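Cog5 (Kluyveromyces lactis, PDB 4U6U) probably serves, paired with Cog7, as a subunit of the conserved oligomeric Golgi complex, which tethers vesicles before they fuse with Golgi membranes. Local coordinates at residues A182-M196 / K216-V228. The protein carries 7 engineered substitutions. Numbering follows the deposited sequence.
Sequences AMENRNSILTLQNLM and KFSSLIDQFWSKV
An antiparallel helix pair in the C-terminal part of Cog5 brings Phe224 and Trp225 of 216-228 against Ala182, Arg186 and Ile189 of 182-196. The segment axes approach to 9.6 Å with 155° between their directions, and the CA atoms of Ile189 and Ile221 come within 6.3 Å. Phe224 is a knob in a hole formed by Ala182, Asn185, Arg186 and Ile189. With CG anti to the backbone N, its ring reaches across to the facing helix, where Ile189 CD1 meets CD1 of Phe224 at 3.3 Å. The other branch of Ile189, CG2, lies 3.5 Å from Leu220 CB and also touches Ile221 CD1. Trp225 crosses the aliphatic chain of Arg186 at about a right angle: its CZ2 is 3.4 Å from Arg186 CB, while Trp225 NE1 lies beside Arg186 CD and at the edge of the guanidinium, near its plane, the indole and guanidinium planes being turned 61° apart. Glu277, in helix 277-284, takes Arg186 NE in a salt bridge. Replacing Trp225 by an alanine is likely to open a gap beside Ala182 and leave the Arg186 chain freer to turn away from Glu277.

Such packing of successive antiparallel helices fits the helical-rod fold of tethering-complex subunits; here helix 143-167 also borders the pair, through Thr161 and Ile158. At the start of helix 220-241, Ser219 is the N-cap, its OG accepting from Asp222 N at 2.9 Å. Beside it, Gln193 extends OE1 to Leu220 N in a weak bond, 3.2 Å long and bent to 133°, while Gln193 CB packs on Leu220 CD1 at 3.8 Å.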
ATOM      1  N   ALA B 182     -31.293   2.863   2.715  1.00131.86           N
ATOM      2  CA  ALA B 182     -30.512   1.823   2.056  1.00127.55           C
ATOM      3  C   ALA B 182     -29.982   2.315   0.697  1.00135.54           C
ATOM      4  O   ALA B 182     -28.856   2.005   0.299  1.00140.10           O
ATOM      5  CB  ALA B 182     -31.339   0.574   1.882  1.00118.38           C
ATOM      6  N   MET B 183     -30.807   3.068  -0.019  1.00133.79           N
ATOM      7  CA  MET B 183     -30.403   3.634  -1.299  1.00139.79           C
ATOM      8  C   MET B 183     -29.363   4.739  -1.125  1.00143.18           C
ATOM      9  O   MET B 183     -28.537   4.966  -2.014  1.00140.42           O
ATOM     10  CB  MET B 183     -31.624   4.151  -2.053  1.00155.18           C
ATOM     11  CG  MET B 183     -32.318   3.076  -2.871  1.00162.31           C
ATOM     12  SD  MET B 183     -31.345   2.639  -4.322  1.00144.95           S
ATOM     13  CE  MET B 183     -31.070   4.262  -5.015  1.00139.06           C
ATOM     14  N   GLU B 184     -29.418   5.427   0.016  1.00146.68           N
ATOM     15  CA  GLU B 184     -28.425   6.447   0.374  1.00154.64           C
ATOM     16  C   GLU B 184     -27.004   5.899   0.306  1.00152.71           C
ATOM     17  O   GLU B 184     -26.124   6.493  -0.321  1.00154.77           O
ATOM     18  CB  GLU B 184     -28.686   6.974   1.785  1.00155.40           C
ATOM     19  CG  GLU B 184     -29.942   7.792   1.932  1.00160.92           C
ATOM     20  CD  GLU B 184     -29.649   9.264   1.857  1.00170.38           C
ATOM     21  OE1 GLU B 184     -30.601  10.065   1.715  1.00174.52           O
ATOM     22  OE2 GLU B 184     -28.451   9.612   1.947  1.00174.73           O
ATOM     23  N   ASN B 185     -26.806   4.760   0.967  1.00146.55           N
ATOM     24  CA  ASN B 185     -25.527   4.060   0.996  1.00143.61           C
ATOM     25  C   ASN B 185     -25.221   3.436  -0.362  1.00135.30           C
ATOM     26  O   ASN B 185     -24.084   3.500  -0.836  1.00139.10           O
ATOM     27  CB  ASN B 185     -25.519   2.978   2.091  1.00144.41           C
ATOM     28  CG  ASN B 185     -25.202   3.534   3.482  1.00146.01           C
ATOM     29  OD1 ASN B 185     -25.120   4.746   3.691  1.00147.54           O
ATOM     30  ND2 ASN B 185     -25.026   2.635   4.439  1.00144.74           N
ATOM     31  N   ARG B 186     -26.245   2.825  -0.962  1.00125.00           N
ATOM     32  CA  ARG B 186     -26.158   2.214  -2.295  1.00130.74           C
ATOM     33  C   ARG B 186     -25.548   3.180  -3.295  1.00134.13           C
ATOM     34  O   ARG B 186     -24.707   2.795  -4.115  1.00132.82           O
ATOM     35  CB  ARG B 186     -27.551   1.773  -2.767  1.00137.49           C
ATOM     36  CG  ARG B 186     -27.885   1.994  -4.252  1.00135.78           C
ATOM     37  CD  ARG B 186     -27.211   0.948  -5.148  1.00131.77           C
ATOM     38  NE  ARG B 186     -27.744   0.921  -6.512  1.00136.29           N
ATOM     39  CZ  ARG B 186     -27.626   1.907  -7.404  1.00137.50           C
ATOM     40  NH1 ARG B 186     -26.970   3.024  -7.108  1.00130.35           N
ATOM     41  NH2 ARG B 186     -28.149   1.763  -8.615  1.00141.47           N
ATOM     42  N   ASN B 187     -26.003   4.430  -3.228  1.00135.62           N
ATOM     43  CA  ASN B 187     -25.467   5.514  -4.044  1.00136.51           C
ATOM     44  C   ASN B 187     -24.022   5.862  -3.687  1.00132.60           C
ATOM     45  O   ASN B 187     -23.200   6.091  -4.577  1.00128.82           O
ATOM     46  CB  ASN B 187     -26.356   6.752  -3.925  1.00134.22           C
ATOM     47  CG  ASN B 187     -27.595   6.656  -4.794  1.00133.03           C
ATOM     48  OD1 ASN B 187     -27.657   5.832  -5.712  1.00131.09           O
ATOM     49  ND2 ASN B 187     -28.585   7.503  -4.519  1.00127.14           N
ATOM     50  N   SER B 188     -23.718   5.893  -2.387  1.00135.25           N
ATOM     51  CA  SER B 188     -22.366   6.190  -1.913  1.00131.62           C
ATOM     52  C   SER B 188     -21.392   5.157  -2.442  1.00130.21           C
ATOM     53  O   SER B 188     -20.237   5.459  -2.716  1.00130.30           O
ATOM     54  CB  SER B 188     -22.311   6.210  -0.382  1.00125.93           C
ATOM     55  OG  SER B 188     -22.406   7.532   0.119  1.00130.91           O
ATOM     56  N   ILE B 189     -21.878   3.931  -2.580  1.00126.67           N
ATOM     57  CA  ILE B 189     -21.090   2.831  -3.113  1.00127.02           C
ATOM     58  C   ILE B 189     -20.973   2.944  -4.630  1.00136.04           C
ATOM     59  O   ILE B 189     -19.938   2.600  -5.214  1.00140.19           O
ATOM     60  CB  ILE B 189     -21.701   1.478  -2.701  1.00121.33           C
ATOM     61  CG1 ILE B 189     -21.550   1.310  -1.191  1.00119.67           C
ATOM     62  CG2 ILE B 189     -21.040   0.313  -3.422  1.00112.86           C
ATOM     63  CD1 ILE B 189     -21.906  -0.041  -0.705  1.00115.78           C
ATOM     64  N   LEU B 190     -22.032   3.453  -5.257  1.00145.77           N
ATOM     65  CA  LEU B 190     -22.040   3.668  -6.701  1.00152.11           C
ATOM     66  C   LEU B 190     -20.933   4.653  -7.040  1.00156.07           C
ATOM     67  O   LEU B 190     -20.162   4.443  -7.982  1.00152.42           O
ATOM     68  CB  LEU B 190     -23.416   4.182  -7.164  1.00146.60           C
ATOM     69  CG  LEU B 190     -23.731   4.503  -8.634  1.00140.70           C
ATOM     70  CD1 LEU B 190     -23.443   5.961  -8.958  1.00136.11           C
ATOM     71  CD2 LEU B 190     -22.978   3.582  -9.586  1.00139.63           C
ATOM     72  N   THR B 191     -20.847   5.716  -6.245  1.00158.75           N
ATOM     73  CA  THR B 191     -19.854   6.753  -6.471  1.00159.52           C
ATOM     74  C   THR B 191     -18.458   6.388  -5.945  1.00150.74           C
ATOM     75  O   THR B 191     -17.496   7.019  -6.340  1.00146.24           O
ATOM     76  CB  THR B 191     -20.296   8.118  -5.854  1.00148.43           C
ATOM     77  OG1 THR B 191     -20.133   8.097  -4.431  1.00146.89           O
ATOM     78  CG2 THR B 191     -21.752   8.432  -6.196  1.00144.35           C
ATOM     79  N   LEU B 192     -18.340   5.395  -5.064  1.00143.04           N
ATOM     80  CA  LEU B 192     -17.015   4.954  -4.593  1.00133.73           C
ATOM     81  C   LEU B 192     -16.287   4.106  -5.624  1.00142.27           C
ATOM     82  O   LEU B 192     -15.063   4.172  -5.766  1.00151.40           O
ATOM     83  CB  LEU B 192     -17.111   4.169  -3.279  1.00122.24           C
ATOM     84  CG  LEU B 192     -15.744   3.659  -2.781  1.00117.76           C
ATOM     85  CD1 LEU B 192     -14.814   4.827  -2.505  1.00120.35           C
ATOM     86  CD2 LEU B 192     -15.816   2.763  -1.556  1.00105.70           C
ATOM     87  N   GLN B 193     -17.043   3.292  -6.338  1.00140.74           N
ATOM     88  CA  GLN B 193     -16.458   2.383  -7.304  1.00144.68           C
ATOM     89  C   GLN B 193     -16.074   3.100  -8.594  1.00157.04           C
ATOM     90  O   GLN B 193     -15.550   2.476  -9.513  1.00164.70           O
ATOM     91  CB  GLN B 193     -17.420   1.226  -7.565  1.00140.55           C
ATOM     92  CG  GLN B 193     -18.623   1.579  -8.390  1.00147.77           C
ATOM     93  CD  GLN B 193     -19.670   0.481  -8.353  1.00152.71           C
ATOM     94  OE1 GLN B 193     -19.516  -0.516  -7.644  1.00148.52           O
ATOM     95  NE2 GLN B 193     -20.752   0.668  -9.103  1.00158.23           N
ATOM     96  N   ASN B 194     -16.319   4.410  -8.653  1.00155.65           N
ATOM     97  CA  ASN B 194     -16.115   5.163  -9.896  1.00149.49           C
ATOM     98  C   ASN B 194     -14.743   5.701 -10.394  1.00183.45           C
ATOM     99  O   ASN B 194     -14.412   5.324 -11.516  1.00199.45           O
ATOM    100  CB  ASN B 194     -17.085   6.351  -9.895  1.00140.08           C
ATOM    101  CG  ASN B 194     -18.472   5.966 -10.393  1.00146.56           C
ATOM    102  OD1 ASN B 194     -18.643   4.929 -11.040  1.00149.20           O
ATOM    103  ND2 ASN B 194     -19.469   6.792 -10.090  1.00146.26           N
ATOM    104  N   LEU B 195     -13.896   6.507  -9.726  1.00165.38           N
ATOM    105  CA  LEU B 195     -13.563   6.781  -8.312  1.00141.73           C
ATOM    106  C   LEU B 195     -12.510   5.757  -7.926  1.00141.44           C
ATOM    107  O   LEU B 195     -11.351   6.122  -7.750  1.00148.74           O
ATOM    108  CB  LEU B 195     -14.729   6.791  -7.345  1.00128.55           C
ATOM    109  CG  LEU B 195     -14.548   7.870  -6.258  1.00124.03           C
ATOM    110  CD1 LEU B 195     -13.488   7.513  -5.207  1.00111.47           C
ATOM    111  CD2 LEU B 195     -14.241   9.233  -6.884  1.00115.52           C
ATOM    112  N   MET B 196     -12.877   4.489  -7.781  1.00135.84           N
ATOM    113  CA  MET B 196     -11.834   3.486  -7.626  1.00133.48           C
ATOM    114  C   MET B 196     -11.238   3.190  -8.994  1.00154.18           C
ATOM    115  O   MET B 196     -10.018   3.079  -9.140  1.00167.09           O
ATOM    116  CB  MET B 196     -12.344   2.213  -6.969  1.00119.38           C
ATOM    117  CG  MET B 196     -12.309   2.286  -5.456  1.00112.38           C
ATOM    118  SD  MET B 196     -12.622   0.702  -4.639  1.00123.74           S
ATOM    119  CE  MET B 196     -11.162  -0.243  -5.080  1.00112.40           C
ATOM    120  N   LYS B 216     -14.364 -12.324  -4.621  1.00157.21           N
ATOM    121  CA  LYS B 216     -15.468 -12.997  -5.288  1.00173.64           C
ATOM    122  C   LYS B 216     -16.180 -11.978  -6.174  1.00175.69           C
ATOM    123  O   LYS B 216     -16.551 -12.250  -7.318  1.00170.80           O
ATOM    124  CB  LYS B 216     -16.466 -13.577  -4.273  1.00174.89           C
ATOM    125  CG  LYS B 216     -15.952 -14.669  -3.340  1.00172.80           C
ATOM    126  CD  LYS B 216     -17.098 -15.126  -2.438  1.00172.51           C
ATOM    127  CE  LYS B 216     -16.710 -16.276  -1.522  1.00169.63           C
ATOM    128  NZ  LYS B 216     -17.874 -16.731  -0.697  1.00160.66           N
ATOM    129  N   PHE B 217     -16.296 -10.780  -5.613  1.00175.19           N
ATOM    130  CA  PHE B 217     -17.267  -9.766  -5.995  1.00163.86           C
ATOM    131  C   PHE B 217     -17.151  -9.394  -7.463  1.00146.47           C
ATOM    132  O   PHE B 217     -16.088  -9.537  -8.069  1.00135.62           O
ATOM    133  CB  PHE B 217     -17.104  -8.496  -5.122  1.00157.68           C
ATOM    134  CG  PHE B 217     -16.597  -8.746  -3.697  1.00151.94           C
ATOM    135  CD1 PHE B 217     -16.728  -9.978  -3.053  1.00151.17           C
ATOM    136  CD2 PHE B 217     -15.997  -7.715  -2.997  1.00152.81           C
ATOM    137  CE1 PHE B 217     -16.262 -10.176  -1.763  1.00152.26           C
ATOM    138  CE2 PHE B 217     -15.535  -7.908  -1.698  1.00155.26           C
ATOM    139  CZ  PHE B 217     -15.670  -9.139  -1.082  1.00154.15           C
ATOM    140  N   SER B 218     -18.264  -8.922  -8.021  1.00142.51           N
ATOM    141  CA  SER B 218     -18.322  -8.479  -9.410  1.00146.22           C
ATOM    142  C   SER B 218     -18.403  -6.959  -9.470  1.00150.45           C
ATOM    143  O   SER B 218     -17.767  -6.324 -10.304  1.00156.54           O
ATOM    144  CB  SER B 218     -19.517  -9.102 -10.140  1.00144.02           C
ATOM    145  OG  SER B 218     -20.736  -8.481  -9.762  1.00145.61           O
ATOM    146  N   SER B 219     -19.211  -6.385  -8.589  1.00150.21           N
ATOM    147  CA  SER B 219     -19.243  -4.942  -8.393  1.00147.81           C
ATOM    148  C   SER B 219     -19.354  -4.714  -6.894  1.00141.50           C
ATOM    149  O   SER B 219     -19.671  -5.644  -6.151  1.00145.35           O
ATOM    150  CB  SER B 219     -20.401  -4.275  -9.157  1.00142.83           C
ATOM    151  OG  SER B 219     -21.656  -4.443  -8.518  1.00135.91           O
ATOM    152  N   LEU B 220     -19.067  -3.500  -6.440  1.00130.10           N
ATOM    153  CA  LEU B 220     -19.242  -3.193  -5.031  1.00119.76           C
ATOM    154  C   LEU B 220     -20.719  -3.222  -4.674  1.00136.57           C
ATOM    155  O   LEU B 220     -21.095  -3.717  -3.608  1.00146.49           O
ATOM    156  CB  LEU B 220     -18.620  -1.844  -4.685  1.00117.47           C
ATOM    157  CG  LEU B 220     -17.099  -1.770  -4.869  1.00117.34           C
ATOM    158  CD1 LEU B 220     -16.533  -0.501  -4.246  1.00105.20           C
ATOM    159  CD2 LEU B 220     -16.435  -3.004  -4.275  1.00111.36           C
ATOM    160  N   ILE B 221     -21.559  -2.700  -5.562  1.00135.93           N
ATOM    161  CA  ILE B 221     -22.999  -2.785  -5.348  1.00129.27           C
ATOM    162  C   ILE B 221     -23.458  -4.235  -5.198  1.00131.90           C
ATOM    163  O   ILE B 221     -24.177  -4.556  -4.252  1.00138.76           O
ATOM    164  CB  ILE B 221     -23.786  -2.101  -6.468  1.00121.62           C
ATOM    165  CG1 ILE B 221     -23.870  -0.612  -6.177  1.00107.36           C
ATOM    166  CG2 ILE B 221     -25.216  -2.555  -6.466  1.00125.95           C
ATOM    167  CD1 ILE B 221     -22.672   0.128  -6.589  1.00115.59           C
ATOM    168  N   ASP B 222     -23.009  -5.114  -6.089  1.00129.85           N
ATOM    169  CA  ASP B 222     -23.480  -6.497  -6.068  1.00137.45           C
ATOM    170  C   ASP B 222     -23.206  -7.198  -4.739  1.00133.89           C
ATOM    171  O   ASP B 222     -24.072  -7.895  -4.213  1.00133.52           O
ATOM    172  CB  ASP B 222     -22.847  -7.290  -7.204  1.00146.84           C
ATOM    173  CG  ASP B 222     -23.881  -7.929  -8.092  1.00163.28           C
ATOM    174  OD1 ASP B 222     -25.063  -7.531  -8.001  1.00158.26           O
ATOM    175  OD2 ASP B 222     -23.513  -8.818  -8.885  1.00178.37           O
ATOM    176  N   GLN B 223     -22.016  -7.011  -4.183  1.00127.14           N
ATOM    177  CA  GLN B 223     -21.738  -7.635  -2.908  1.00121.02           C
ATOM    178  C   GLN B 223     -22.437  -6.882  -1.798  1.00135.48           C
ATOM    179  O   GLN B 223     -22.837  -7.482  -0.802  1.00147.37           O
ATOM    180  CB  GLN B 223     -20.247  -7.721  -2.636  1.00100.85           C
ATOM    181  CG  GLN B 223     -19.784  -9.151  -2.700  1.00112.48           C
ATOM    182  CD  GLN B 223     -19.627  -9.790  -1.330  1.00118.19           C
ATOM    183  OE1 GLN B 223     -19.599  -9.097  -0.314  1.00116.09           O
ATOM    184  NE2 GLN B 223     -19.506 -11.118  -1.298  1.00123.77           N
ATOM    185  N   PHE B 224     -22.619  -5.578  -1.976  1.00128.63           N
ATOM    186  CA  PHE B 224     -23.363  -4.800  -0.992  1.00115.52           C
ATOM    187  C   PHE B 224     -24.800  -5.313  -0.801  1.00114.29           C
ATOM    188  O   PHE B 224     -25.165  -5.753   0.287  1.00103.91           O
ATOM    189  CB  PHE B 224     -23.374  -3.328  -1.387  1.00107.26           C
ATOM    190  CG  PHE B 224     -24.351  -2.495  -0.602  1.00104.70           C
ATOM    191  CD1 PHE B 224     -24.056  -2.080   0.691  1.00100.73           C
ATOM    192  CD2 PHE B 224     -25.566  -2.113  -1.168  1.00105.45           C
ATOM    193  CE1 PHE B 224     -24.954  -1.293   1.410  1.00 99.69           C
ATOM    194  CE2 PHE B 224     -26.467  -1.333  -0.462  1.00106.07           C
ATOM    195  CZ  PHE B 224     -26.160  -0.922   0.834  1.00105.07           C
ATOM    196  N   TRP B 225     -25.604  -5.284  -1.858  1.00118.30           N
ATOM    197  CA  TRP B 225     -26.978  -5.754  -1.755  1.00119.11           C
ATOM    198  C   TRP B 225     -27.043  -7.192  -1.300  1.00119.81           C
ATOM    199  O   TRP B 225     -27.783  -7.509  -0.380  1.00114.21           O
ATOM    200  CB  TRP B 225     -27.703  -5.612  -3.084  1.00125.34           C
ATOM    201  CG  TRP B 225     -28.059  -4.210  -3.404  1.00130.30           C
ATOM    202  CD1 TRP B 225     -27.782  -3.546  -4.558  1.00138.51           C
ATOM    203  CD2 TRP B 225     -28.771  -3.289  -2.573  1.00125.18           C
ATOM    204  NE1 TRP B 225     -28.268  -2.264  -4.500  1.00139.35           N
ATOM    205  CE2 TRP B 225     -28.884  -2.080  -3.285  1.00128.94           C
ATOM    206  CE3 TRP B 225     -29.334  -3.367  -1.293  1.00114.32           C
ATOM    207  CZ2 TRP B 225     -29.531  -0.960  -2.770  1.00122.86           C
ATOM    208  CZ3 TRP B 225     -29.975  -2.249  -0.777  1.00111.74           C
ATOM    209  CH2 TRP B 225     -30.067  -1.063  -1.516  1.00117.87           C
ATOM    210  N   SER B 226     -26.252  -8.052  -1.935  1.00127.22           N
ATOM    211  CA  SER B 226     -26.258  -9.466  -1.600  1.00128.75           C
ATOM    212  C   SER B 226     -26.117  -9.671  -0.104  1.00132.05           C
ATOM    213  O   SER B 226     -26.868 -10.436   0.490  1.00140.58           O
ATOM    214  CB  SER B 226     -25.150 -10.213  -2.326  1.00129.97           C
ATOM    215  OG  SER B 226     -25.159 -11.575  -1.937  1.00134.39           O
ATOM    216  N   LYS B 227     -25.144  -9.004   0.503  1.00125.54           N
ATOM    217  CA  LYS B 227     -24.930  -9.148   1.936  1.00120.44           C
ATOM    218  C   LYS B 227     -26.038  -8.509   2.792  1.00114.32           C
ATOM    219  O   LYS B 227     -26.462  -9.135   3.772  1.00117.39           O
ATOM    220  CB  LYS B 227     -23.561  -8.604   2.338  1.00118.89           C
ATOM    221  CG  LYS B 227     -22.426  -9.522   1.922  1.00117.45           C
ATOM    222  CD  LYS B 227     -22.251 -10.673   2.878  1.00123.92           C
ATOM    223  CE  LYS B 227     -21.419 -11.779   2.242  1.00135.98           C
ATOM    224  NZ  LYS B 227     -20.834 -12.714   3.256  1.00143.20           N
ATOM    225  N   VAL B 228     -26.516  -7.296   2.471  1.00 99.93           N
ATOM    226  CA  VAL B 228     -27.554  -6.711   3.338  1.00110.78           C
ATOM    227  C   VAL B 228     -28.843  -7.491   3.146  1.00111.05           C
ATOM    228  O   VAL B 228     -29.625  -7.650   4.083  1.00113.04           O
ATOM    229  CB  VAL B 228     -27.876  -5.195   3.086  1.00102.08           C
ATOM    230  CG1 VAL B 228     -26.658  -4.457   2.567  1.00 91.36           C
ATOM    231  CG2 VAL B 228     -29.070  -5.011   2.143  1.00100.85           C
TER